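Long-range contact in putative NAD(P)H:FMN oxidoreductase (Porphyromonas gingivalis W83, PDB 3GE5), which binds flavin mononucleotide and, as a nitroreductase-family flavoprotein, probably catalyses NAD(P)H-dependent redox reactions: residues Y69-R83 with A98-W112. Numbering follows the deposited sequence. Where two conformers were deposited one is given.
Sequences YQPWHFLVVREEEGR and APIYIITLGDHQRAW. With SO4 (sulfate ion), chain E.
Gln70 O is gripped end-on by the guanidinium of Arg110, at 2.9 Å from NH1 and 3.2 Å from NH2. NH2 arrives in the carbonyl plane on a lone pair, whereas NH1 stands 58° above that plane. This two-nitrogen grip sits at one end of an antiparallel pairing within the central sheet of the nitroreductase fold, where strand 72-77 runs beside strand 100-107. Arg110 bends at its third torsion (chi3 -64°), which turns the guanidinium across Pro71, with Pro71 CA over one face. NE makes a salt bridge to Asp107 OD2, and a water joins NH1 to Tyr69 O, so several partners fix the rotation of the group. The backbone N of Asp107 in turn reaches the carbonyl oxygen of Pro71, the residue at the centre of an inverse gamma turn.

From there His73, Leu75 and Val77 form hydrogen-bonded pairs with Leu105, Ile103 and Tyr101. On that face Val77 CG2 meets Ile103 CD1 at 3.9 Å. On the other, Phe74 and Thr104 point the same way, Thr104 OG1 lying at the ring edge and CG2 4.0 Å from Phe74 CE1; helices 50-62 and 120-137 pack there. Phe74, Leu75 and Val76 also pair in parallel with a strand of the second subunit, carrying the sheet across the dimer interface.

At the far end Arg83 holds Ala98 O side-on, while its NH1 forms a salt bridge with Glu80. The Arg83 side chain crosses Tyr101 at about a right angle, its guanidinium plane tilted 13° from the ring, and of its two bonds to Ala98 O, that from NH2 is the shorter, at 2.7 Å.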
ATOM      1  N   TYR A  69     -11.606  -3.214  -9.132  1.00 15.11           N
ATOM      2  CA  TYR A  69     -11.431  -2.775 -10.529  1.00 16.64           C
ATOM      3  C   TYR A  69      -9.993  -2.974 -11.048  1.00 15.22           C
ATOM      4  O   TYR A  69      -9.774  -2.965 -12.258  1.00 17.20           O
ATOM      5  CB  TYR A  69     -11.843  -1.312 -10.738  1.00 17.16           C
ATOM      6  CG  TYR A  69     -13.328  -1.003 -10.593  1.00 15.02           C
ATOM      7  CD1 TYR A  69     -14.331  -1.986 -10.846  1.00 15.57           C
ATOM      8  CD2 TYR A  69     -13.766   0.278 -10.259  1.00 16.27           C
ATOM      9  CE1 TYR A  69     -15.689  -1.678 -10.755  1.00 15.87           C
ATOM     10  CE2 TYR A  69     -15.152   0.575 -10.148  1.00 20.15           C
ATOM     11  CZ  TYR A  69     -16.094  -0.391 -10.382  1.00 17.36           C
ATOM     12  OH  TYR A  69     -17.464  -0.151 -10.293  1.00 17.10           O
ATOM     13  N   GLN A  70      -9.024  -3.136 -10.139  1.00 17.13           N
ATOM     14  CA  GLN A  70      -7.639  -3.405 -10.546  1.00 16.53           C
ATOM     15  C   GLN A  70      -7.177  -2.410 -11.610  1.00 16.12           C
ATOM     16  O   GLN A  70      -6.709  -2.825 -12.680  1.00 17.00           O
ATOM     17  CB  GLN A  70      -7.513  -4.840 -11.063  1.00 18.78           C
ATOM     18  CG  GLN A  70      -7.980  -5.934 -10.065  1.00 19.46           C
ATOM     19  CD  GLN A  70      -8.428  -7.193 -10.800  1.00 17.87           C
ATOM     20  OE1 GLN A  70      -7.598  -7.892 -11.405  1.00 17.88           O
ATOM     21  NE2 GLN A  70      -9.747  -7.468 -10.800  1.00 15.97           N
ATOM     22  N   PRO A  71      -7.218  -1.084 -11.314  1.00 14.90           N
ATOM     23  CA  PRO A  71      -6.970  -0.056 -12.330  1.00 18.92           C
ATOM     24  C   PRO A  71      -5.468   0.208 -12.566  1.00 17.95           C
ATOM     25  O   PRO A  71      -5.030   1.342 -12.674  1.00 16.58           O
ATOM     26  CB  PRO A  71      -7.673   1.172 -11.752  1.00 18.81           C
ATOM     27  CG  PRO A  71      -7.397   1.014 -10.288  1.00 18.06           C
ATOM     28  CD  PRO A  71      -7.512  -0.464 -10.004  1.00 16.67           C
ATOM     29  N   TRP A  72      -4.698  -0.877 -12.669  1.00 17.74           N
ATOM     30  CA  TRP A  72      -3.260  -0.833 -12.805  1.00 15.72           C
ATOM     31  C   TRP A  72      -2.813  -1.627 -14.015  1.00 15.07           C
ATOM     32  O   TRP A  72      -3.578  -2.448 -14.551  1.00 16.53           O
ATOM     33  CB  TRP A  72      -2.576  -1.392 -11.541  1.00 17.13           C
ATOM     34  CG  TRP A  72      -3.122  -2.692 -11.017  1.00 16.98           C
ATOM     35  CD1 TRP A  72      -3.160  -3.895 -11.653  1.00 18.27           C
ATOM     36  CD2 TRP A  72      -3.688  -2.904  -9.716  1.00 15.59           C
ATOM     37  NE1 TRP A  72      -3.762  -4.844 -10.834  1.00 16.93           N
ATOM     38  CE2 TRP A  72      -4.058  -4.269  -9.632  1.00 16.73           C
ATOM     39  CE3 TRP A  72      -3.906  -2.068  -8.603  1.00 14.92           C
ATOM     40  CZ2 TRP A  72      -4.650  -4.821  -8.477  1.00 15.67           C
ATOM     41  CZ3 TRP A  72      -4.487  -2.621  -7.457  1.00 16.96           C
ATOM     42  CH2 TRP A  72      -4.853  -3.971  -7.409  1.00 16.49           C
ATOM     43  N   HIS A  73      -1.597  -1.361 -14.440  1.00 15.61           N
ATOM     44  CA  HIS A  73      -0.903  -2.121 -15.451  1.00 16.60           C
ATOM     45  C   HIS A  73       0.563  -2.053 -15.114  1.00 18.78           C
ATOM     46  O   HIS A  73       1.060  -0.977 -14.748  1.00 17.22           O
ATOM     47  CB  HIS A  73      -1.146  -1.626 -16.885  1.00 18.26           C
ATOM     48  CG  HIS A  73      -0.749  -2.623 -17.932  1.00 17.39           C
ATOM     49  ND1 HIS A  73      -1.570  -3.665 -18.319  1.00 17.30           N
ATOM     50  CD2 HIS A  73       0.388  -2.745 -18.664  1.00 16.82           C
ATOM     51  CE1 HIS A  73      -0.954  -4.372 -19.263  1.00 20.19           C
ATOM     52  NE2 HIS A  73       0.238  -3.843 -19.480  1.00 18.95           N
ATOM     53  N   PHE A  74       1.241  -3.200 -15.184  1.00 17.08           N
ATOM     54  CA  PHE A  74       2.658  -3.264 -14.796  1.00 16.81           C
ATOM     55  C   PHE A  74       3.534  -3.367 -16.034  1.00 17.31           C
ATOM     56  O   PHE A  74       3.481  -4.359 -16.787  1.00 19.26           O
ATOM     57  CB  PHE A  74       2.908  -4.449 -13.850  1.00 17.02           C
ATOM     58  CG  PHE A  74       1.918  -4.520 -12.718  1.00 17.27           C
ATOM     59  CD1 PHE A  74       1.769  -3.470 -11.828  1.00 18.29           C
ATOM     60  CD2 PHE A  74       1.115  -5.646 -12.578  1.00 19.06           C
ATOM     61  CE1 PHE A  74       0.855  -3.574 -10.784  1.00 19.52           C
ATOM     62  CE2 PHE A  74       0.183  -5.747 -11.545  1.00 18.48           C
ATOM     63  CZ  PHE A  74       0.039  -4.690 -10.655  1.00 17.46           C
ATOM     64  N   LEU A  75       4.340  -2.327 -16.251  1.00 16.99           N
ATOM     65  CA  LEU A  75       5.262  -2.269 -17.392  1.00 18.20           C
ATOM     66  C   LEU A  75       6.683  -2.565 -16.893  1.00 17.52           C
ATOM     67  O   LEU A  75       7.283  -1.756 -16.175  1.00 17.39           O
ATOM     68  CB  LEU A  75       5.183  -0.902 -18.071  1.00 17.79           C
ATOM     69  CG  LEU A  75       6.185  -0.621 -19.218  1.00 18.89           C
ATOM     70  CD1 LEU A  75       6.172  -1.664 -20.318  1.00 19.31           C
ATOM     71  CD2 LEU A  75       5.874   0.764 -19.765  1.00 19.51           C
ATOM     72  N   VAL A  76       7.158  -3.772 -17.217  1.00 15.83           N
ATOM     73  CA  VAL A  76       8.457  -4.261 -16.743  1.00 15.36           C
ATOM     74  C   VAL A  76       9.533  -3.781 -17.702  1.00 17.90           C
ATOM     75  O   VAL A  76       9.374  -3.933 -18.939  1.00 19.34           O
ATOM     76  CB  VAL A  76       8.473  -5.807 -16.643  1.00 20.26           C
ATOM     77  CG1 VAL A  76       9.845  -6.256 -16.256  1.00 18.06           C
ATOM     78  CG2 VAL A  76       7.389  -6.311 -15.650  1.00 16.98           C
ATOM     79  N   VAL A  77      10.599  -3.178 -17.157  1.00 15.16           N
ATOM     80  CA  VAL A  77      11.730  -2.725 -17.980  1.00 17.49           C
ATOM     81  C   VAL A  77      12.988  -3.368 -17.397  1.00 18.83           C
ATOM     82  O   VAL A  77      13.413  -3.064 -16.298  1.00 16.96           O
ATOM     83  CB  VAL A  77      11.820  -1.184 -18.032  1.00 18.52           C
ATOM     84  CG1 VAL A  77      13.101  -0.764 -18.755  1.00 18.16           C
ATOM     85  CG2 VAL A  77      10.548  -0.617 -18.727  1.00 16.84           C
ATOM     86  N   ARG A  78      13.569  -4.304 -18.136  1.00 20.91           N
ATOM     87  CA  ARG A  78      14.795  -4.959 -17.685  1.00 21.95           C
ATOM     88  C   ARG A  78      15.837  -5.201 -18.782  1.00 18.94           C
ATOM     89  O   ARG A  78      17.001  -5.444 -18.465  1.00 22.19           O
ATOM     90  CB  ARG A  78      14.478  -6.275 -16.982  1.00 22.10           C
ATOM     91  CG  ARG A  78      13.739  -7.218 -17.818  1.00 28.65           C
ATOM     92  CD  ARG A  78      13.671  -8.558 -17.174  1.00 37.98           C
ATOM     93  NE  ARG A  78      12.750  -9.395 -17.925  1.00 40.18           N
ATOM     94  CZ  ARG A  78      12.573 -10.693 -17.718  1.00 41.37           C
ATOM     95  NH1 ARG A  78      13.252 -11.321 -16.755  1.00 33.31           N
ATOM     96  NH2 ARG A  78      11.693 -11.348 -18.469  1.00 38.36           N
ATOM     97  N   GLU A  79      15.450  -5.143 -20.055  1.00 19.21           N
ATOM     98  CA  GLU A  79      16.436  -5.256 -21.136  1.00 19.98           C
ATOM     99  C   GLU A  79      17.204  -3.956 -21.247  1.00 21.96           C
ATOM    100  O   GLU A  79      16.734  -2.870 -20.865  1.00 22.38           O
ATOM    101  CB  GLU A  79      15.768  -5.561 -22.468  1.00 20.15           C
ATOM    102  CG  GLU A  79      15.092  -6.897 -22.479  1.00 26.40           C
ATOM    103  CD  GLU A  79      14.452  -7.187 -23.822  1.00 32.01           C
ATOM    104  OE1 GLU A  79      14.446  -6.272 -24.710  1.00 45.72           O
ATOM    105  OE2 GLU A  79      13.940  -8.322 -23.956  1.00 51.04           O
ATOM    106  N   GLU A  80      18.412  -4.043 -21.776  1.00 22.49           N
ATOM    107  CA  GLU A  80      19.289  -2.872 -21.744  1.00 24.05           C
ATOM    108  C   GLU A  80      18.729  -1.650 -22.459  1.00 22.11           C
ATOM    109  O   GLU A  80      18.857  -0.528 -21.951  1.00 21.99           O
ATOM    110  CB  GLU A  80      20.687  -3.227 -22.296  1.00 24.35           C
ATOM    111  CG  GLU A  80      21.573  -3.820 -21.208  1.00 35.28           C
ATOM    112  CD  GLU A  80      21.549  -2.981 -19.917  1.00 47.89           C
ATOM    113  OE1 GLU A  80      22.077  -1.841 -19.952  1.00 57.07           O
ATOM    114  OE2 GLU A  80      20.978  -3.448 -18.894  1.00 34.99           O
ATOM    115  N   GLU A  81      18.088  -1.862 -23.609  1.00 24.28           N
ATOM    116  CA  GLU A  81      17.573  -0.765 -24.398  1.00 25.99           C
ATOM    117  C   GLU A  81      16.539   0.015 -23.601  1.00 23.11           C
ATOM    118  O   GLU A  81      16.578   1.249 -23.556  1.00 21.52           O
ATOM    119  CB  GLU A  81      16.963  -1.274 -25.702  1.00 26.20           C
ATOM    120  CG  GLU A  81      16.239  -0.205 -26.541  1.00 32.63           C
ATOM    121  CD  GLU A  81      15.402  -0.797 -27.693  1.00 38.18           C
ATOM    122  OE1 GLU A  81      15.986  -1.210 -28.728  1.00 57.30           O
ATOM    123  OE2 GLU A  81      14.160  -0.832 -27.563  1.00 57.62           O
ATOM    124  N   GLY A  82      15.628  -0.719 -22.970  1.00 19.29           N
ATOM    125  CA  GLY A  82      14.553  -0.129 -22.181  1.00 20.80           C
ATOM    126  C   GLY A  82      15.101   0.561 -20.953  1.00 20.69           C
ATOM    127  O   GLY A  82      14.661   1.655 -20.614  1.00 17.47           O
ATOM    128  N   ARG A  83      16.060  -0.069 -20.268  1.00 18.16           N
ATOM    129  CA  ARG A  83      16.639   0.548 -19.065  1.00 19.73           C
ATOM    130  C   ARG A  83      17.311   1.883 -19.424  1.00 18.56           C
ATOM    131  O   ARG A  83      17.166   2.896 -18.729  1.00 19.16           O
ATOM    132  CB  ARG A  83      17.660  -0.404 -18.388  1.00 21.39           C
ATOM    133  CG  ARG A  83      17.090  -1.712 -17.831  1.00 20.96           C
ATOM    134  CD  ARG A  83      18.196  -2.587 -17.162  1.00 22.33           C
ATOM    135  NE  ARG A  83      18.700  -1.826 -16.013  1.00 26.30           N
ATOM    136  CZ  ARG A  83      19.831  -1.117 -15.978  1.00 27.45           C
ATOM    137  NH1 ARG A  83      20.689  -1.140 -16.991  1.00 26.65           N
ATOM    138  NH2 ARG A  83      20.124  -0.388 -14.911  1.00 26.64           N
ATOM    139  N   ALA A  98      19.745   0.211 -11.127  1.00 18.78           N
ATOM    140  CA  ALA A  98      18.829  -0.889 -10.788  1.00 20.36           C
ATOM    141  C   ALA A  98      18.647  -1.846 -11.966  1.00 18.94           C
ATOM    142  O   ALA A  98      18.394  -1.398 -13.107  1.00 20.50           O
ATOM    143  CB  ALA A  98      17.449  -0.323 -10.326  1.00 18.54           C
ATOM    144  N   PRO A  99      18.805  -3.162 -11.742  1.00 18.96           N
ATOM    145  CA  PRO A  99      18.630  -4.099 -12.814  1.00 19.83           C
ATOM    146  C   PRO A  99      17.259  -4.187 -13.411  1.00 18.04           C
ATOM    147  O   PRO A  99      17.157  -4.485 -14.583  1.00 21.42           O
ATOM    148  CB  PRO A  99      18.931  -5.461 -12.167  1.00 23.71           C
ATOM    149  CG  PRO A  99      19.526  -5.181 -10.890  1.00 24.37           C
ATOM    150  CD  PRO A  99      19.279  -3.802 -10.502  1.00 22.73           C
ATOM    151  N   ILE A 100      16.220  -4.042 -12.580  1.00 17.67           N
ATOM    152  CA  ILE A 100      14.843  -4.193 -13.033  1.00 18.04           C
ATOM    153  C   ILE A 100      14.011  -3.034 -12.541  1.00 18.42           C
ATOM    154  O   ILE A 100      14.133  -2.627 -11.389  1.00 16.48           O
ATOM    155  CB  ILE A 100      14.209  -5.523 -12.535  1.00 18.96           C
ATOM    156  CG1 ILE A 100      14.999  -6.698 -13.107  1.00 20.11           C
ATOM    157  CG2 ILE A 100      12.716  -5.635 -12.992  1.00 17.18           C
ATOM    158  CD1 ILE A 100      14.459  -8.072 -12.741  1.00 22.83           C
ATOM    159  N   TYR A 101      13.156  -2.533 -13.426  1.00 17.22           N
ATOM    160  CA  TYR A 101      12.157  -1.541 -13.045  1.00 16.59           C
ATOM    161  C   TYR A 101      10.754  -2.061 -13.351  1.00 17.37           C
ATOM    162  O   TYR A 101      10.494  -2.582 -14.435  1.00 16.45           O
ATOM    163  CB  TYR A 101      12.361  -0.223 -13.789  1.00 18.75           C
ATOM    164  CG  TYR A 101      13.758   0.322 -13.716  1.00 17.46           C
ATOM    165  CD1 TYR A 101      14.127   1.221 -12.720  1.00 20.37           C
ATOM    166  CD2 TYR A 101      14.705  -0.026 -14.691  1.00 17.98           C
ATOM    167  CE1 TYR A 101      15.414   1.758 -12.677  1.00 17.77           C
ATOM    168  CE2 TYR A 101      15.984   0.505 -14.666  1.00 18.72           C
ATOM    169  CZ  TYR A 101      16.332   1.391 -13.664  1.00 17.07           C
ATOM    170  OH  TYR A 101      17.621   1.894 -13.673  1.00 19.57           O
ATOM    171  N   ILE A 102       9.852  -1.935 -12.385  1.00 15.66           N
ATOM    172  CA  ILE A 102       8.440  -2.195 -12.640  1.00 14.63           C
ATOM    173  C   ILE A 102       7.689  -0.853 -12.555  1.00 16.24           C
ATOM    174  O   ILE A 102       7.552  -0.270 -11.445  1.00 16.57           O
ATOM    175  CB  ILE A 102       7.808  -3.224 -11.667  1.00 16.88           C
ATOM    176  CG1 ILE A 102       8.590  -4.547 -11.677  1.00 16.26           C
ATOM    177  CG2 ILE A 102       6.327  -3.442 -12.029  1.00 15.32           C
ATOM    178  CD1 ILE A 102       8.162  -5.553 -10.508  1.00 16.51           C
ATOM    179  N   ILE A 103       7.280  -0.370 -13.729  1.00 17.46           N
ATOM    180  CA  ILE A 103       6.558   0.925 -13.824  1.00 16.75           C
ATOM    181  C   ILE A 103       5.094   0.621 -13.615  1.00 16.73           C
ATOM    182  O   ILE A 103       4.477  -0.071 -14.445  1.00 17.10           O
ATOM    183  CB  ILE A 103       6.749   1.619 -15.186  1.00 14.28           C
ATOM    184  CG1 ILE A 103       8.236   1.665 -15.568  1.00 17.46           C
ATOM    185  CG2 ILE A 103       6.081   3.029 -15.161  1.00 17.43           C
ATOM    186  CD1 ILE A 103       8.585   2.279 -16.897  1.00 18.60           C
ATOM    187  N   THR A 104       4.517   1.122 -12.526  1.00 15.88           N
ATOM    188  CA  THR A 104       3.111   0.883 -12.249  1.00 15.52           C
ATOM    189  C   THR A 104       2.280   2.035 -12.798  1.00 15.79           C
ATOM    190  O   THR A 104       2.393   3.177 -12.348  1.00 17.25           O
ATOM    191  CB  THR A 104       2.854   0.675 -10.758  1.00 16.58           C
ATOM    192  OG1 THR A 104       3.665  -0.424 -10.326  1.00 18.10           O
ATOM    193  CG2 THR A 104       1.375   0.378 -10.445  1.00 16.67           C
ATOM    194  N   LEU A 105       1.448   1.678 -13.774  1.00 15.81           N
ATOM    195  CA  LEU A 105       0.592   2.585 -14.456  1.00 15.09           C
ATOM    196  C   LEU A 105      -0.784   2.535 -13.818  1.00 17.49           C
ATOM    197  O   LEU A 105      -1.295   1.439 -13.511  1.00 17.86           O
ATOM    198  CB  LEU A 105       0.438   2.174 -15.923  1.00 15.93           C
ATOM    199  CG  LEU A 105       1.725   1.904 -16.705  1.00 18.19           C
ATOM    200  CD1 LEU A 105       1.429   1.597 -18.157  1.00 18.62           C
ATOM    201  CD2 LEU A 105       2.686   3.142 -16.560  1.00 17.86           C
ATOM    202  N   GLY A 106      -1.386   3.703 -13.625  1.00 17.10           N
ATOM    203  CA  GLY A 106      -2.747   3.774 -13.101  1.00 17.84           C
ATOM    204  C   GLY A 106      -3.679   4.224 -14.209  1.00 18.07           C
ATOM    205  O   GLY A 106      -3.366   5.174 -14.950  1.00 20.15           O
ATOM    206  N   ASP A 107      -4.806   3.532 -14.350  1.00 17.81           N
ATOM    207  CA  ASP A 107      -5.749   3.789 -15.443  1.00 18.13           C
ATOM    208  C   ASP A 107      -6.937   4.615 -14.911  1.00 17.91           C
ATOM    209  O   ASP A 107      -7.820   4.072 -14.241  1.00 18.61           O
ATOM    210  CB  ASP A 107      -6.188   2.474 -16.063  1.00 19.24           C
ATOM    211  CG  ASP A 107      -6.976   2.654 -17.331  1.00 23.90           C
ATOM    212  OD1 ASP A 107      -7.674   3.686 -17.485  1.00 20.01           O
ATOM    213  OD2 ASP A 107      -6.916   1.739 -18.156  1.00 23.65           O
ATOM    214  N   HIS A 108      -6.954   5.912 -15.204  0.50 16.88           N
ATOM    215  CA  HIS A 108      -8.031   6.751 -14.692  0.50 17.86           C
ATOM    216  C   HIS A 108      -9.411   6.336 -15.213  0.50 18.83           C
ATOM    217  O   HIS A 108     -10.411   6.474 -14.491  0.50 19.44           O
ATOM    218  CB  HIS A 108      -7.712   8.218 -14.914  0.50 17.45           C
ATOM    219  CG  HIS A 108      -6.665   8.729 -13.973  0.50 18.06           C
ATOM    220  ND1 HIS A 108      -6.921   8.963 -12.640  0.50 16.21           N
ATOM    221  CD2 HIS A 108      -5.352   9.012 -14.158  0.50 20.01           C
ATOM    222  CE1 HIS A 108      -5.821   9.396 -12.051  0.50 22.09           C
ATOM    223  NE2 HIS A 108      -4.853   9.432 -12.949  0.50 22.75           N
ATOM    224  N   GLN A 109      -9.468   5.758 -16.415  1.00 17.39           N
ATOM    225  CA  GLN A 109     -10.765   5.334 -16.945  1.00 19.56           C
ATOM    226  C   GLN A 109     -11.336   4.107 -16.210  1.00 19.08           C
ATOM    227  O   GLN A 109     -12.523   3.807 -16.345  1.00 19.83           O
ATOM    228  CB  GLN A 109     -10.665   5.039 -18.438  1.00 19.61           C
ATOM    229  CG  GLN A 109     -10.444   6.194 -19.324  1.00 28.55           C
ATOM    230  CD  GLN A 109     -10.263   5.751 -20.813  1.00 22.01           C
ATOM    231  OE1 GLN A 109     -10.140   4.540 -21.169  1.00 30.21           O
ATOM    232  NE2 GLN A 109     -10.201   6.714 -21.641  1.00 26.64           N
ATOM    233  N   ARG A 110     -10.492   3.359 -15.484  1.00 17.97           N
ATOM    234  CA  ARG A 110     -10.919   2.131 -14.810  1.00 17.70           C
ATOM    235  C   ARG A 110     -11.027   2.242 -13.304  1.00 17.40           C
ATOM    236  O   ARG A 110     -11.640   1.377 -12.695  1.00 17.71           O
ATOM    237  CB  ARG A 110     -10.002   0.952 -15.200  1.00 20.39           C
ATOM    238  CG  ARG A 110     -10.047   0.700 -16.686  1.00 19.94           C
ATOM    239  CD  ARG A 110      -9.536  -0.650 -17.102  1.00 24.69           C
ATOM    240  NE  ARG A 110      -8.115  -0.778 -16.793  1.00 26.51           N
ATOM    241  CZ  ARG A 110      -7.628  -1.448 -15.757  1.00 26.22           C
ATOM    242  NH1 ARG A 110      -8.455  -2.078 -14.915  1.00 24.69           N
ATOM    243  NH2 ARG A 110      -6.310  -1.490 -15.561  1.00 17.76           N
ATOM    244  N   ALA A 111     -10.417   3.275 -12.713  1.00 16.70           N
ATOM    245  CA  ALA A 111     -10.383   3.455 -11.273  1.00 17.46           C
ATOM    246  C   ALA A 111     -11.698   4.044 -10.731  1.00 17.15           C
ATOM    247  O   ALA A 111     -12.309   4.910 -11.367  1.00 16.55           O
ATOM    248  CB  ALA A 111      -9.188   4.379 -10.884  1.00 18.43           C
ATOM    249  N   TRP A 112     -12.132   3.516  -9.571  1.00 15.75           N
ATOM    250  CA  TRP A 112     -13.280   4.022  -8.858  1.00 16.93           C
ATOM    251  C   TRP A 112     -13.209   5.524  -8.624  1.00 16.49           C
ATOM    252  O   TRP A 112     -12.125   6.041  -8.259  1.00 17.70           O
ATOM    253  CB  TRP A 112     -13.408   3.258  -7.532  1.00 17.52           C
ATOM    254  CG  TRP A 112     -14.581   3.682  -6.707  1.00 15.79           C
ATOM    255  CD1 TRP A 112     -15.902   3.536  -7.013  1.00 19.32           C
ATOM    256  CD2 TRP A 112     -14.537   4.316  -5.409  1.00 18.50           C
ATOM    257  NE1 TRP A 112     -16.672   4.074  -6.025  1.00 21.96           N
ATOM    258  CE2 TRP A 112     -15.870   4.546  -5.019  1.00 19.06           C
ATOM    259  CE3 TRP A 112     -13.497   4.744  -4.564  1.00 22.77           C
ATOM    260  CZ2 TRP A 112     -16.196   5.163  -3.811  1.00 20.97           C
ATOM    261  CZ3 TRP A 112     -13.833   5.344  -3.361  1.00 21.44           C
ATOM    262  CH2 TRP A 112     -15.166   5.547  -2.997  1.00 20.01           C
TER
HETATM  263  S   SO4 E 181     -19.270  -3.110  -9.804  0.50 22.96           S
HETATM  264  O1  SO4 E 181     -18.600  -2.891  -8.520  0.50 24.89           O
HETATM  265  O2  SO4 E 181     -18.739  -4.362 -10.358  0.50 27.83           O
HETATM  266  O3  SO4 E 181     -18.929  -2.052 -10.691  0.50 17.93           O
HETATM  267  O4  SO4 E 181     -20.720  -3.184  -9.588  0.50 30.26           O
HETATM  268  O   HOH W   1     -11.248  -2.545 -14.395  1.00 18.59           O
HETATM  269  O   HOH W   2      18.574  -6.076 -16.115  1.00 31.81           O
HETATM  270  O   HOH W   3      18.128   2.990 -16.311  1.00 23.95           O